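Local coordinates for protein multicopper oxidase (Pseudomonas thermotolerans, PDB 6VOW) that probably oxidises phenolic, lignin-related substrates in the manner of a laccase, using its bound copper ions to pass electrons on to dioxygen, at residues E240-P253 against D304-E316. Numbering follows the deposited sequence.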
loop_
_atom_site.group_PDB
_atom_site.type_symbol
_atom_site.label_atom_id
_atom_site.label_comp_id
_atom_site.label_asym_id
_atom_site.label_seq_id
_atom_site.Cartn_x
_atom_site.Cartn_y
_atom_site.Cartn_z
ATOM N N GLU A 240 21.314 10.574 -6.821
ATOM C CA GLU A 240 20.984 11.253 -5.541
ATOM C C GLU A 240 19.526 11.077 -5.378
ATOM O O GLU A 240 18.780 11.601 -6.198
ATOM C CB GLU A 240 21.129 12.768 -5.613
ATOM C CG GLU A 240 22.470 13.340 -5.304
ATOM C CD GLU A 240 22.303 14.820 -5.198
ATOM O OE1 GLU A 240 22.072 15.428 -6.281
ATOM O OE2 GLU A 240 22.317 15.329 -4.033
ATOM N N ALA A 241 19.099 10.410 -4.325
ATOM C CA ALA A 241 17.681 10.136 -4.135
ATOM C C ALA A 241 17.309 10.441 -2.693
ATOM O O ALA A 241 18.064 10.153 -1.767
ATOM C CB ALA A 241 17.347 8.693 -4.549
ATOM N N ARG A 242 16.192 11.128 -2.529
ATOM C CA ARG A 242 15.735 11.543 -1.208
ATOM C C ARG A 242 14.327 11.103 -0.966
ATOM O O ARG A 242 13.488 11.223 -1.781
ATOM C CB ARG A 242 15.810 13.059 -1.093
ATOM C CG ARG A 242 17.233 13.511 -1.010
ATOM C CD ARG A 242 17.340 15.004 -1.113
ATOM N NE ARG A 242 18.542 15.448 -0.437
ATOM C CZ ARG A 242 18.595 16.137 0.722
ATOM N NH1 ARG A 242 17.485 16.508 1.393
ATOM N NH2 ARG A 242 19.790 16.467 1.233
ATOM N N LEU A 243 14.082 10.562 0.196
ATOM C CA LEU A 243 12.790 10.205 0.594
ATOM C C LEU A 243 12.072 11.479 1.033
ATOM O O LEU A 243 12.623 12.253 1.768
ATOM C CB LEU A 243 12.902 9.204 1.705
ATOM C CG LEU A 243 13.500 7.865 1.231
ATOM C CD1 LEU A 243 13.745 6.977 2.441
ATOM C CD2 LEU A 243 12.555 7.178 0.274
ATOM N N TYR A 244 10.864 11.676 0.533
ATOM C CA TYR A 244 10.029 12.822 0.947
ATOM C C TYR A 244 8.768 12.451 1.651
ATOM O O TYR A 244 8.140 13.310 2.337
ATOM C CB TYR A 244 9.641 13.639 -0.245
ATOM C CG TYR A 244 10.625 14.725 -0.597
ATOM C CD1 TYR A 244 11.923 14.411 -0.931
ATOM C CD2 TYR A 244 10.278 16.040 -0.515
ATOM C CE1 TYR A 244 12.848 15.402 -1.253
ATOM C CE2 TYR A 244 11.156 17.045 -0.817
ATOM C CZ TYR A 244 12.422 16.726 -1.206
ATOM O OH TYR A 244 13.227 17.729 -1.497
ATOM N N ALA A 245 8.331 11.222 1.436
ATOM C CA ALA A 245 7.159 10.711 2.125
ATOM C C ALA A 245 7.098 9.216 2.125
ATOM O O ALA A 245 7.495 8.567 1.150
ATOM C CB ALA A 245 5.905 11.200 1.446
ATOM N N LEU A 246 6.485 8.700 3.180
ATOM C CA LEU A 246 6.305 7.229 3.380
ATOM C C LEU A 246 4.860 6.895 3.710
ATOM O O LEU A 246 4.259 7.447 4.714
ATOM C CB LEU A 246 7.185 6.732 4.492
ATOM C CG LEU A 246 8.584 7.263 4.627
ATOM C CD1 LEU A 246 9.201 6.801 5.979
ATOM C CD2 LEU A 246 9.406 6.852 3.417
ATOM N N ASP A 247 4.292 6.039 2.848
ATOM C CA ASP A 247 2.960 5.495 3.047
ATOM C C ASP A 247 1.979 6.683 3.126
ATOM O O ASP A 247 1.153 6.788 4.012
ATOM C CB ASP A 247 2.974 4.613 4.301
ATOM C CG ASP A 247 4.155 3.593 4.280
ATOM O OD1 ASP A 247 4.319 2.892 3.296
ATOM O OD2 ASP A 247 4.969 3.566 5.218
ATOM N N GLY A 248 2.125 7.566 2.150
ATOM C CA GLY A 248 1.253 8.769 1.966
ATOM C C GLY A 248 1.393 9.894 2.991
ATOM O O GLY A 248 0.487 10.728 3.131
ATOM N N HIS A 249 2.502 9.938 3.736
ATOM C CA HIS A 249 2.698 10.982 4.742
ATOM C C HIS A 249 4.095 11.568 4.706
ATOM O O HIS A 249 5.083 10.836 4.774
ATOM C CB HIS A 249 2.395 10.456 6.080
ATOM C CG HIS A 249 0.980 10.107 6.215
ATOM N ND1 HIS A 249 0.008 11.017 6.554
ATOM C CD2 HIS A 249 0.347 8.962 5.923
ATOM C CE1 HIS A 249 -1.165 10.408 6.539
ATOM N NE2 HIS A 249 -0.977 9.160 6.154
ATOM N N PRO A 250 4.188 12.885 4.522
ATOM C CA PRO A 250 5.463 13.552 4.353
ATOM C C PRO A 250 6.473 13.350 5.462
ATOM O O PRO A 250 6.082 13.131 6.582
ATOM C CB PRO A 250 5.042 15.008 4.341
ATOM C CG PRO A 250 3.727 14.932 3.565
ATOM C CD PRO A 250 3.061 13.800 4.247
ATOM N N ILE A 251 7.762 13.381 5.169
ATOM C CA ILE A 251 8.748 13.317 6.273
ATOM C C ILE A 251 9.649 14.528 6.028
ATOM O O ILE A 251 9.571 15.184 4.952
ATOM C CB ILE A 251 9.586 11.976 6.307
ATOM C CG1 ILE A 251 10.246 11.722 4.938
ATOM C CG2 ILE A 251 8.738 10.752 6.842
ATOM C CD1 ILE A 251 11.040 10.429 4.833
ATOM N N GLU A 252 10.507 14.813 7.008
ATOM C CA GLU A 252 11.706 15.597 6.747
ATOM C C GLU A 252 12.493 14.826 5.684
ATOM O O GLU A 252 12.881 13.662 5.897
ATOM C CB GLU A 252 12.564 15.816 7.999
ATOM C CG GLU A 252 13.822 16.667 7.776
ATOM C CD GLU A 252 13.490 18.081 7.294
ATOM O OE1 GLU A 252 12.461 18.687 7.710
ATOM O OE2 GLU A 252 14.259 18.585 6.453
ATOM N N PRO A 253 12.709 15.451 4.513
ATOM C CA PRO A 253 13.446 14.734 3.507
ATOM C C PRO A 253 14.816 14.262 3.983
ATOM O O PRO A 253 15.469 14.992 4.693
ATOM C CB PRO A 253 13.549 15.724 2.344
ATOM C CG PRO A 253 12.501 16.688 2.593
ATOM C CD PRO A 253 12.259 16.761 4.040
ATOM N N ASP A 304 15.649 23.142 -7.998
ATOM C CA ASP A 304 16.222 22.767 -6.703
ATOM C C ASP A 304 15.343 21.667 -6.111
ATOM O O ASP A 304 14.210 21.384 -6.570
ATOM C CB ASP A 304 16.348 23.985 -5.741
ATOM C CG ASP A 304 17.785 24.148 -5.116
ATOM O OD1 ASP A 304 18.417 23.168 -4.615
ATOM O OD2 ASP A 304 18.271 25.297 -5.128
ATOM N N TRP A 305 15.898 21.027 -5.092
ATOM C CA TRP A 305 15.166 20.096 -4.231
ATOM C C TRP A 305 13.926 20.816 -3.747
ATOM O O TRP A 305 14.054 21.950 -3.359
ATOM C CB TRP A 305 16.058 19.653 -3.030
ATOM C CG TRP A 305 17.157 18.784 -3.488
ATOM C CD1 TRP A 305 18.411 19.153 -3.673
ATOM C CD2 TRP A 305 17.040 17.417 -3.918
ATOM N NE1 TRP A 305 19.119 18.115 -4.174
ATOM C CE2 TRP A 305 18.296 17.023 -4.331
ATOM C CE3 TRP A 305 15.976 16.498 -3.982
ATOM C CZ2 TRP A 305 18.567 15.710 -4.811
ATOM C CZ3 TRP A 305 16.217 15.184 -4.468
ATOM C CH2 TRP A 305 17.516 14.800 -4.870
ATOM N N PRO A 306 12.727 20.194 -3.854
ATOM C CA PRO A 306 11.559 20.816 -3.175
ATOM C C PRO A 306 11.670 20.998 -1.660
ATOM O O PRO A 306 12.344 20.281 -0.975
ATOM C CB PRO A 306 10.415 19.865 -3.546
ATOM C CG PRO A 306 10.771 19.468 -4.957
ATOM C CD PRO A 306 12.286 19.228 -4.908
ATOM N N ALA A 307 10.999 21.968 -1.111
ATOM C CA ALA A 307 10.809 22.006 0.343
ATOM C C ALA A 307 10.085 20.707 0.831
ATOM O O ALA A 307 9.489 19.989 0.011
ATOM C CB ALA A 307 9.962 23.187 0.695
ATOM N N PRO A 308 10.157 20.410 2.165
ATOM C CA PRO A 308 9.389 19.318 2.762
ATOM C C PRO A 308 7.943 19.419 2.371
ATOM O O PRO A 308 7.392 20.505 2.406
ATOM C CB PRO A 308 9.543 19.537 4.270
ATOM C CG PRO A 308 10.869 20.269 4.415
ATOM C CD PRO A 308 11.240 20.874 3.062
ATOM N N LEU A 309 7.329 18.320 1.972
ATOM C CA LEU A 309 5.882 18.300 1.810
ATOM C C LEU A 309 5.219 18.676 3.142
ATOM O O LEU A 309 5.678 18.255 4.232
ATOM C CB LEU A 309 5.420 16.949 1.272
ATOM C CG LEU A 309 5.995 16.637 -0.132
ATOM C CD1 LEU A 309 5.894 15.128 -0.435
ATOM C CD2 LEU A 309 5.277 17.418 -1.209
ATOM N N PRO A 310 4.186 19.522 3.093
ATOM C CA PRO A 310 3.443 19.830 4.314
ATOM C C PRO A 310 2.762 18.603 4.921
ATOM O O PRO A 310 2.184 17.755 4.225
ATOM C CB PRO A 310 2.393 20.792 3.852
ATOM C CG PRO A 310 2.420 20.793 2.325
ATOM C CD PRO A 310 3.646 20.188 1.867
ATOM N N ALA A 311 2.819 18.520 6.239
ATOM C CA ALA A 311 2.203 17.419 6.954
ATOM C C ALA A 311 0.729 17.334 6.581
ATOM O O ALA A 311 0.037 18.303 6.482
ATOM C CB ALA A 311 2.373 17.595 8.453
ATOM N N ASN A 312 0.266 16.140 6.315
ATOM C CA ASN A 312 -1.184 15.864 6.347
ATOM C C ASN A 312 -1.841 16.156 7.724
ATOM O O ASN A 312 -1.154 16.091 8.740
ATOM C CB ASN A 312 -1.331 14.445 5.887
ATOM C CG ASN A 312 -1.068 14.368 4.437
ATOM O OD1 ASN A 312 -1.455 15.277 3.724
ATOM N ND2 ASN A 312 -0.358 13.357 3.981
ATOM N N PRO A 313 -3.137 16.511 7.748
ATOM C CA PRO A 313 -3.856 16.843 8.963
ATOM C C PRO A 313 -4.258 15.612 9.800
ATOM O O PRO A 313 -5.443 15.295 9.928
ATOM C CB PRO A 313 -5.129 17.555 8.431
ATOM C CG PRO A 313 -5.385 16.855 7.142
ATOM C CD PRO A 313 -4.009 16.717 6.546
ATOM N N VAL A 314 -3.267 14.966 10.391
ATOM C CA VAL A 314 -3.454 13.765 11.176
ATOM C C VAL A 314 -3.370 14.168 12.635
ATOM O O VAL A 314 -2.660 15.054 13.017
ATOM C CB VAL A 314 -2.342 12.776 10.873
ATOM C CG1 VAL A 314 -2.702 11.409 11.398
ATOM C CG2 VAL A 314 -2.056 12.705 9.404
ATOM N N ALA A 315 -4.115 13.473 13.462
ATOM C CA ALA A 315 -4.240 13.830 14.857
ATOM C C ALA A 315 -2.963 13.413 15.605
ATOM O O ALA A 315 -2.653 12.243 15.688
ATOM C CB ALA A 315 -5.507 13.162 15.433
ATOM N N GLU A 316 -2.203 14.389 16.098
ATOM C CA GLU A 316 -0.990 14.127 16.846
ATOM C C GLU A 316 -1.299 13.219 17.993
ATOM O O GLU A 316 -2.167 13.508 18.799
ATOM C CB GLU A 316 -0.375 15.420 17.380
ATOM C CG GLU A 316 1.054 15.258 17.880
ATOM C CD GLU A 316 2.000 14.598 16.879
ATOM O OE1 GLU A 316 2.383 15.275 15.881
ATOM O OE2 GLU A 316 2.366 13.403 17.100
#
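R242 and W305 meet with CD of R242 over one indole face, offset toward the rim, the two side chains crossing at about a right angle: CD of R242 sits 3.5 Å from the centroid of the six-membered ring and 11° off its normal, a CH-pi contact. Extension from CG to NE carries the guanidinium of R242 onward, tilted to the indole; its cation-pi attraction is long and weak at most; R273, on strand 267-273, makes a separate cation-pi contact with W305. At the indole rim, O of E240 lies in the ring plane, 3.7 Å from CH2 of W305. Y244 reaches across with its hydroxyl, which donates to the carbonyl of P306 (OH to O, 2.8 Å). The C=O...OH angle of 129° fits an sp2 acceptor, with the donor tilted 17° from the carbonyl plane. CG of P253 lies over the centre of one face of the Y244 ring, while A307 O approaches CE2 of Y244 at the edge. Further along, P250 and L309 cross nearly perpendicular and pack tightly, CG of P250 to CB of L309 at 3.5 Å. N312 turns its amide nearly perpendicular to the H249 imidazole, and its ND2 is hydrogen-bonded to A130 O. V314 CG2 adds a 3.8 Å contact to CE1 of H249. The proline-rich, extended linker 304-316 thus runs along the edge hairpin 240-253 of the middle beta-sandwich and leads to strand 323-329 of the third, as in three-cupredoxin-domain multicopper oxidases.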